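Local coordinates for cupin type-2 domain-containing protein (Klebsiella pneumoniae subsp. pneumoniae MGH 78578, PDB 3H8U), which is of unknown function but belongs to the cupin family and probably binds a metal ion within its double-stranded beta-helix, at residues Ser54-Thr65 with Ile88-Ala99. Numbering follows the deposited sequence.
Sequences SHVHPHGQDTWT and IAIAKPGQVHGA. With SO4 (sulfate ion), chain C.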
loop_
_atom_site.group_PDB
_atom_site.type_symbol
_atom_site.label_atom_id
_atom_site.label_comp_id
_atom_site.label_asym_id
_atom_site.label_seq_id
_atom_site.Cartn_x
_atom_site.Cartn_y
_atom_site.Cartn_z
ATOM N N SER A 54 1.478 7.277 -18.422
ATOM C CA SER A 54 0.320 7.962 -17.919
ATOM C C SER A 54 -0.946 7.278 -18.423
ATOM O O SER A 54 -1.068 6.899 -19.605
ATOM C CB SER A 54 0.342 9.446 -18.308
ATOM O OG SER A 54 1.382 10.098 -17.583
ATOM N N HIS A 55 -1.867 7.124 -17.487
ATOM C CA HIS A 55 -3.091 6.400 -17.711
ATOM C C HIS A 55 -4.164 6.838 -16.713
ATOM O O HIS A 55 -3.892 7.515 -15.722
ATOM C CB HIS A 55 -2.855 4.872 -17.637
ATOM C CG HIS A 55 -2.330 4.362 -16.326
ATOM N ND1 HIS A 55 -1.036 4.592 -15.880
ATOM C CD2 HIS A 55 -2.902 3.555 -15.400
ATOM C CE1 HIS A 55 -0.858 3.981 -14.724
ATOM N NE2 HIS A 55 -1.959 3.315 -14.424
ATOM N N VAL A 56 -5.392 6.449 -17.040
ATOM C CA VAL A 56 -6.539 6.713 -16.194
ATOM C C VAL A 56 -7.356 5.416 -15.995
ATOM O O VAL A 56 -7.524 4.632 -16.929
ATOM C CB VAL A 56 -7.402 7.866 -16.822
ATOM C CG1 VAL A 56 -7.753 7.569 -18.276
ATOM C CG2 VAL A 56 -8.656 8.138 -15.998
ATOM N N HIS A 57 -7.852 5.199 -14.782
ATOM C CA HIS A 57 -8.814 4.143 -14.518
ATOM C C HIS A 57 -10.140 4.900 -14.395
ATOM O O HIS A 57 -10.326 5.640 -13.425
ATOM C CB HIS A 57 -8.570 3.407 -13.190
ATOM C CG HIS A 57 -7.266 2.683 -13.115
ATOM N ND1 HIS A 57 -6.153 3.244 -12.538
ATOM C CD2 HIS A 57 -6.914 1.433 -13.477
ATOM C CE1 HIS A 57 -5.150 2.391 -12.609
ATOM N NE2 HIS A 57 -5.588 1.281 -13.173
ATOM N N PRO A 58 -11.055 4.726 -15.366
ATOM C CA PRO A 58 -12.362 5.395 -15.314
ATOM C C PRO A 58 -13.197 5.081 -14.067
ATOM O O PRO A 58 -14.017 5.908 -13.626
ATOM C CB PRO A 58 -13.052 4.852 -16.547
ATOM C CG PRO A 58 -11.956 4.596 -17.475
ATOM C CD PRO A 58 -10.910 3.984 -16.622
ATOM N N HIS A 59 -12.989 3.891 -13.537
ATOM C CA HIS A 59 -13.780 3.379 -12.431
ATOM C C HIS A 59 -12.961 2.698 -11.343
ATOM O O HIS A 59 -13.442 1.777 -10.699
ATOM C CB HIS A 59 -14.857 2.427 -12.991
ATOM C CG HIS A 59 -15.845 3.108 -13.888
ATOM N ND1 HIS A 59 -16.007 2.763 -15.216
ATOM C CD2 HIS A 59 -16.648 4.178 -13.678
ATOM C CE1 HIS A 59 -16.899 3.562 -15.771
ATOM N NE2 HIS A 59 -17.310 4.427 -14.861
ATOM N N GLY A 60 -11.745 3.179 -11.102
ATOM C CA GLY A 60 -10.913 2.648 -10.025
ATOM C C GLY A 60 -10.000 3.698 -9.474
ATOM O O GLY A 60 -9.728 4.705 -10.150
ATOM N N GLN A 61 -9.588 3.488 -8.230
ATOM C CA GLN A 61 -8.581 4.284 -7.551
ATOM C C GLN A 61 -7.269 3.514 -7.528
ATOM O O GLN A 61 -7.251 2.290 -7.282
ATOM C CB GLN A 61 -9.031 4.585 -6.118
ATOM C CG GLN A 61 -7.988 5.352 -5.307
ATOM C CD GLN A 61 -8.507 5.746 -3.991
ATOM O OE1 GLN A 61 -9.697 6.129 -3.872
ATOM N NE2 GLN A 61 -7.625 5.771 -2.988
ATOM N N ASP A 62 -6.176 4.226 -7.801
ATOM C CA ASP A 62 -4.848 3.668 -7.744
ATOM C C ASP A 62 -4.045 4.391 -6.659
ATOM O O ASP A 62 -3.748 5.588 -6.758
ATOM C CB ASP A 62 -4.157 3.807 -9.099
ATOM C CG ASP A 62 -2.861 3.018 -9.195
ATOM O OD1 ASP A 62 -2.464 2.330 -8.207
ATOM O OD2 ASP A 62 -2.241 3.094 -10.301
ATOM N N THR A 63 -3.737 3.648 -5.615
ATOM C CA THR A 63 -2.996 4.152 -4.475
ATOM C C THR A 63 -1.579 3.576 -4.524
ATOM O O THR A 63 -1.397 2.351 -4.488
ATOM C CB THR A 63 -3.668 3.770 -3.120
ATOM O OG1 THR A 63 -5.020 4.249 -3.111
ATOM C CG2 THR A 63 -2.899 4.443 -1.969
ATOM N N TRP A 64 -0.585 4.464 -4.619
ATOM C CA TRP A 64 0.802 4.064 -4.617
ATOM C C TRP A 64 1.475 4.350 -3.298
ATOM O O TRP A 64 1.341 5.433 -2.743
ATOM C CB TRP A 64 1.617 4.814 -5.672
ATOM C CG TRP A 64 1.229 4.667 -7.084
ATOM C CD1 TRP A 64 0.230 3.908 -7.608
ATOM C CD2 TRP A 64 1.900 5.268 -8.198
ATOM N NE1 TRP A 64 0.241 4.000 -8.970
ATOM C CE2 TRP A 64 1.241 4.840 -9.361
ATOM C CE3 TRP A 64 3.013 6.118 -8.320
ATOM C CZ2 TRP A 64 1.638 5.227 -10.636
ATOM C CZ3 TRP A 64 3.414 6.506 -9.592
ATOM C CH2 TRP A 64 2.733 6.062 -10.735
ATOM N N THR A 65 2.242 3.374 -2.799
ATOM C CA THR A 65 3.074 3.607 -1.622
ATOM C C THR A 65 4.541 3.438 -2.031
ATOM O O THR A 65 4.964 2.377 -2.470
ATOM C CB THR A 65 2.678 2.656 -0.450
ATOM O OG1 THR A 65 1.367 2.983 0.014
ATOM C CG2 THR A 65 3.655 2.813 0.688
ATOM N N ILE A 88 2.748 8.617 -0.342
ATOM C CA ILE A 88 1.605 7.952 -0.936
ATOM C C ILE A 88 1.146 8.832 -2.117
ATOM O O ILE A 88 1.031 10.042 -1.971
ATOM C CB ILE A 88 0.449 7.839 0.101
ATOM C CG1 ILE A 88 0.931 7.072 1.327
ATOM C CG2 ILE A 88 -0.805 7.246 -0.517
ATOM C CD1 ILE A 88 0.065 7.214 2.552
ATOM N N ALA A 89 0.869 8.237 -3.278
ATOM C CA ALA A 89 0.263 8.970 -4.402
ATOM C C ALA A 89 -1.090 8.339 -4.723
ATOM O O ALA A 89 -1.210 7.108 -4.706
ATOM C CB ALA A 89 1.162 8.944 -5.637
ATOM N N ILE A 90 -2.125 9.168 -4.882
ATOM C CA ILE A 90 -3.456 8.621 -5.133
ATOM C C ILE A 90 -4.002 9.203 -6.415
ATOM O O ILE A 90 -4.076 10.455 -6.575
ATOM C CB ILE A 90 -4.435 8.829 -3.945
ATOM C CG1 ILE A 90 -3.960 8.086 -2.689
ATOM C CG2 ILE A 90 -5.899 8.378 -4.346
ATOM C CD1 ILE A 90 -4.673 8.551 -1.390
ATOM N N ALA A 91 -4.446 8.321 -7.314
ATOM C CA ALA A 91 -5.283 8.732 -8.447
ATOM C C ALA A 91 -6.681 8.213 -8.163
ATOM O O ALA A 91 -6.880 6.984 -8.042
ATOM C CB ALA A 91 -4.762 8.163 -9.755
ATOM N N LYS A 92 -7.641 9.130 -8.052
ATOM C CA LYS A 92 -9.062 8.752 -8.020
ATOM C C LYS A 92 -9.523 8.414 -9.427
ATOM O O LYS A 92 -8.826 8.732 -10.388
ATOM C CB LYS A 92 -9.900 9.874 -7.451
ATOM C CG LYS A 92 -9.587 10.139 -6.010
ATOM C CD LYS A 92 -10.484 11.197 -5.422
ATOM C CE LYS A 92 -9.851 12.528 -5.401
ATOM N NZ LYS A 92 -10.736 13.515 -4.665
ATOM N N PRO A 93 -10.702 7.787 -9.554
ATOM C CA PRO A 93 -11.217 7.525 -10.885
ATOM C C PRO A 93 -11.236 8.779 -11.789
ATOM O O PRO A 93 -11.639 9.855 -11.363
ATOM C CB PRO A 93 -12.620 6.973 -10.597
ATOM C CG PRO A 93 -12.514 6.348 -9.291
ATOM C CD PRO A 93 -11.586 7.238 -8.508
ATOM N N GLY A 94 -10.794 8.652 -13.035
ATOM C CA GLY A 94 -10.805 9.793 -13.945
ATOM C C GLY A 94 -9.630 10.757 -13.756
ATOM O O GLY A 94 -9.577 11.817 -14.393
ATOM N N GLN A 95 -8.687 10.388 -12.895
ATOM C CA GLN A 95 -7.475 11.171 -12.703
ATOM C C GLN A 95 -6.286 10.542 -13.438
ATOM O O GLN A 95 -5.908 9.409 -13.178
ATOM C CB GLN A 95 -7.179 11.362 -11.209
ATOM C CG GLN A 95 -8.153 12.276 -10.514
ATOM C CD GLN A 95 -7.681 12.705 -9.128
ATOM O OE1 GLN A 95 -7.061 11.916 -8.393
ATOM N NE2 GLN A 95 -8.044 13.925 -8.739
ATOM N N VAL A 96 -5.680 11.310 -14.345
ATOM C CA VAL A 96 -4.493 10.852 -15.048
ATOM C C VAL A 96 -3.320 10.726 -14.078
ATOM O O VAL A 96 -3.114 11.600 -13.209
ATOM C CB VAL A 96 -4.098 11.811 -16.206
ATOM C CG1 VAL A 96 -2.821 11.316 -16.903
ATOM C CG2 VAL A 96 -5.208 11.913 -17.224
ATOM N N HIS A 97 -2.567 9.635 -14.194
ATOM C CA HIS A 97 -1.365 9.454 -13.388
ATOM C C HIS A 97 -0.320 8.592 -14.109
ATOM O O HIS A 97 -0.640 7.628 -14.828
ATOM C CB HIS A 97 -1.698 8.853 -12.003
ATOM C CG HIS A 97 -2.316 7.492 -12.050
ATOM N ND1 HIS A 97 -3.517 7.241 -12.693
ATOM C CD2 HIS A 97 -1.939 6.316 -11.482
ATOM C CE1 HIS A 97 -3.817 5.956 -12.550
ATOM N NE2 HIS A 97 -2.874 5.380 -11.828
ATOM N N GLY A 98 0.924 8.971 -13.897
ATOM C CA GLY A 98 2.098 8.316 -14.470
ATOM C C GLY A 98 3.310 8.818 -13.692
ATOM O O GLY A 98 3.168 9.671 -12.794
ATOM N N ALA A 99 4.508 8.328 -14.017
ATOM C CA ALA A 99 5.697 8.835 -13.326
ATOM C C ALA A 99 6.975 8.676 -14.135
ATOM O O ALA A 99 7.011 7.878 -15.057
ATOM C CB ALA A 99 5.829 8.178 -11.963
HETATM S S SO4 C . -14.033 -0.277 -16.054
HETATM O O1 SO4 C . -14.494 1.060 -16.440
HETATM O O2 SO4 C . -15.165 -1.199 -15.960
HETATM O O3 SO4 C . -13.103 -0.764 -17.078
HETATM O O4 SO4 C . -13.392 -0.206 -14.744
HETATM O O HOH W 1 -6.898 5.514 -10.732
HETATM O O HOH W 2 -7.019 7.096 -12.862
#
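His97 donates from NE2 to Asp62 OD2 (2.8 Å), and the directions at the two ends of this bond differ: the oxygen lies in the plane of the imidazole, whereas the nitrogen reaches the carboxylate on its anti side, with the two planes 78° apart. OD2 accepts a second hydrogen bond, from Trp64 NE1 (3.0 Å), coming from above the carboxylate plane. Two ring donors therefore grip one oxygen, while OD1 is hydrogen-bonded to Ser111 OG, which together should fix the rotation of the carboxylate.

The His97 ring is also sandwiched. His55 CE1 lies over one face and Ala91 CB over the other, each offset toward the rim; the His55 and His97 planes are inclined at 41°, too oblique for a stack. With chi1 62°, CG of His97 sits between its backbone N and carbonyl carbon, turning the ring inward, where its CE1 meets His57 ND1 at 3.6 Å. Trp64 brings CZ2 to 3.8 Å from His97 CD2 and CZ3 to the methyl of Ala99.

Backbone pairing frames this cluster twice: His55 with His97 in one sheet, and Asp62 with Ala91 and Trp64 with Ala89 in the other. A water lies within hydrogen-bonding distance of His57 ND1, Gly60 O and Ala91 O, more acceptors being in reach than it has protons.

Histidines gathered between two facing antiparallel sheets are consistent with metal binding, as in relatives that hold a metal in the interior of the cupin double-stranded beta-helix.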